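Local coordinates for protein laccase (PDB 3SQR) that oxidises phenolic substrates at a type 1 copper and reduces dioxygen to water at a trinuclear copper cluster, probably serving lignin breakdown, at residues A[157-162]-A[183-188]. Sequence-based numbering, arbitrary orientation.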
loop_
_atom_site.group_PDB
_atom_site.type_symbol
_atom_site.label_atom_id
_atom_site.label_comp_id
_atom_site.label_asym_id
_atom_site.label_seq_id
_atom_site.Cartn_x
_atom_site.Cartn_y
_atom_site.Cartn_z
ATOM N N PHE A 157 8.011 -6.900 -15.067
ATOM C CA PHE A 157 8.301 -5.551 -14.957
ATOM C C PHE A 157 9.686 -5.394 -14.418
ATOM O O PHE A 157 10.209 -6.338 -13.831
ATOM C CB PHE A 157 7.298 -4.764 -14.108
ATOM C CG PHE A 157 7.081 -5.316 -12.744
ATOM C CD1 PHE A 157 6.120 -6.278 -12.526
ATOM C CD2 PHE A 157 7.848 -4.904 -11.663
ATOM C CE1 PHE A 157 5.868 -6.789 -11.259
ATOM C CE2 PHE A 157 7.590 -5.451 -10.382
ATOM C CZ PHE A 157 6.562 -6.385 -10.202
ATOM N N GLN A 158 10.285 -4.277 -14.755
ATOM C CA GLN A 158 11.527 -3.876 -14.134
ATOM C C GLN A 158 11.291 -3.102 -12.877
ATOM O O GLN A 158 10.407 -2.226 -12.792
ATOM C CB GLN A 158 12.405 -3.027 -15.080
ATOM C CG GLN A 158 13.805 -2.846 -14.620
ATOM C CD GLN A 158 14.669 -2.189 -15.672
ATOM O OE1 GLN A 158 14.153 -1.426 -16.501
ATOM N NE2 GLN A 158 16.007 -2.447 -15.626
ATOM N N VAL A 159 12.207 -3.273 -11.901
ATOM C CA VAL A 159 12.101 -2.388 -10.759
ATOM C C VAL A 159 13.093 -1.253 -10.954
ATOM O O VAL A 159 14.322 -1.444 -11.033
ATOM C CB VAL A 159 12.287 -3.090 -9.402
ATOM C CG1 VAL A 159 11.028 -3.931 -9.067
ATOM C CG2 VAL A 159 13.593 -4.012 -9.368
ATOM N N THR A 160 12.538 -0.072 -11.146
ATOM C CA THR A 160 13.331 1.109 -11.456
ATOM C C THR A 160 13.336 2.033 -10.220
ATOM O O THR A 160 13.512 3.235 -10.292
ATOM C CB THR A 160 12.707 1.824 -12.669
ATOM O OG1 THR A 160 11.376 2.255 -12.336
ATOM C CG2 THR A 160 12.618 0.864 -13.831
ATOM N N GLN A 161 13.070 1.416 -9.068
ATOM C CA GLN A 161 12.919 2.062 -7.787
ATOM C C GLN A 161 13.565 1.087 -6.779
ATOM O O GLN A 161 13.719 -0.102 -7.063
ATOM C CB GLN A 161 11.441 2.233 -7.389
ATOM C CG GLN A 161 10.699 3.171 -8.264
ATOM C CD GLN A 161 9.246 2.913 -8.182
ATOM O OE1 GLN A 161 8.726 1.968 -8.856
ATOM N NE2 GLN A 161 8.555 3.721 -7.397
ATOM N N TYR A 162 13.885 1.622 -5.610
ATOM C CA TYR A 162 14.462 0.839 -4.523
ATOM C C TYR A 162 13.849 1.250 -3.206
ATOM O O TYR A 162 13.433 2.392 -2.994
ATOM C CB TYR A 162 16.002 0.884 -4.537
ATOM C CG TYR A 162 16.551 2.261 -4.409
ATOM C CD1 TYR A 162 16.805 2.816 -3.143
ATOM C CD2 TYR A 162 16.756 3.052 -5.537
ATOM C CE1 TYR A 162 17.267 4.134 -3.034
ATOM C CE2 TYR A 162 17.187 4.348 -5.434
ATOM C CZ TYR A 162 17.456 4.889 -4.181
ATOM O OH TYR A 162 17.932 6.160 -4.037
ATOM N N LEU A 183 7.639 -6.766 -0.878
ATOM C CA LEU A 183 8.460 -6.622 -2.035
ATOM C C LEU A 183 9.566 -5.638 -1.690
ATOM O O LEU A 183 9.280 -4.460 -1.493
ATOM C CB LEU A 183 7.597 -6.070 -3.163
ATOM C CG LEU A 183 8.281 -5.660 -4.477
ATOM C CD1 LEU A 183 9.199 -6.644 -5.088
ATOM C CD2 LEU A 183 7.118 -5.346 -5.518
ATOM N N ILE A 184 10.764 -6.141 -1.549
ATOM C CA ILE A 184 11.931 -5.379 -1.081
ATOM C C ILE A 184 12.871 -5.287 -2.232
ATOM O O ILE A 184 13.246 -6.325 -2.814
ATOM C CB ILE A 184 12.597 -6.058 0.099
ATOM C CG1 ILE A 184 11.664 -5.975 1.294
ATOM C CG2 ILE A 184 13.826 -5.325 0.490
ATOM C CD1 ILE A 184 12.158 -6.788 2.542
ATOM N N ILE A 185 13.238 -4.066 -2.585
ATOM C CA ILE A 185 14.162 -3.830 -3.682
ATOM C C ILE A 185 15.416 -3.174 -3.062
ATOM O O ILE A 185 15.365 -2.077 -2.549
ATOM C CB ILE A 185 13.561 -2.981 -4.823
ATOM C CG1 ILE A 185 12.213 -3.604 -5.309
ATOM C CG2 ILE A 185 14.572 -2.837 -5.991
ATOM C CD1 ILE A 185 11.241 -2.531 -5.917
ATOM N N ASN A 186 16.516 -3.909 -3.115
ATOM C CA ASN A 186 17.740 -3.368 -2.517
ATOM C C ASN A 186 18.316 -2.305 -3.377
ATOM O O ASN A 186 18.174 -2.255 -4.595
ATOM C CB ASN A 186 18.722 -4.447 -2.160
ATOM C CG ASN A 186 18.238 -5.263 -0.970
ATOM O OD1 ASN A 186 18.054 -4.759 0.173
ATOM N ND2 ASN A 186 17.984 -6.486 -1.251
ATOM N N GLY A 187 18.981 -1.406 -2.689
ATOM C CA GLY A 187 19.490 -0.219 -3.310
ATOM C C GLY A 187 20.144 0.584 -2.201
ATOM O O GLY A 187 20.329 0.102 -1.084
ATOM N N PRO A 188 20.514 1.813 -2.521
ATOM C CA PRO A 188 21.178 2.621 -1.521
ATOM C C PRO A 188 20.213 3.188 -0.464
ATOM O O PRO A 188 19.006 3.018 -0.534
ATOM C CB PRO A 188 21.781 3.736 -2.344
ATOM C CG PRO A 188 20.814 3.922 -3.491
ATOM C CD PRO A 188 20.403 2.487 -3.802
#
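Pro188 lies flat over one face of the Tyr162 ring, its CD 3.6 Å from the ring centroid and 11° off the normal, a CH-pi contact. The proline CG sits farther out, 3.6 Å from Tyr162 CZ. Proline suits this place: its CD, bonded to the backbone nitrogen, carries somewhat polarised C-H bonds, and its compact ring can lie along the tyrosine face. Tyr162 CG stands between its backbone N and carbonyl carbon (chi1 59°), carrying the ring over 187-188; Trp104 also meets this ring. At the base of the side chain, Tyr162 CB is 3.9 Å from Gly187 CA, and the bare glycine backbone passes where a side chain would point at that CB.

The aliphatic contact bridges the two sheets of the first cupredoxin domain, a Greek-key beta-sandwich: 152-158 is an edge strand of one, and 180-186 belongs to the other. After 158 the chain crosses over to enter 163-169, the antiparallel neighbour of 180-186. Val159, at the start of that crossing, meets Ile185 of 180-186 tip to tip, Val159 CG1 to Ile185 CD1 at a tight 3.5 Å; their branched side chains fill the interior between the sheets.

Gln161 O is buried 3.1 Å from Ile185 CG2 and has no hydrogen-bonding partner. The side-chain amide of Gln161 is held at both ends, by OE1 to Arg129 N and by NE2 to Gly127 O.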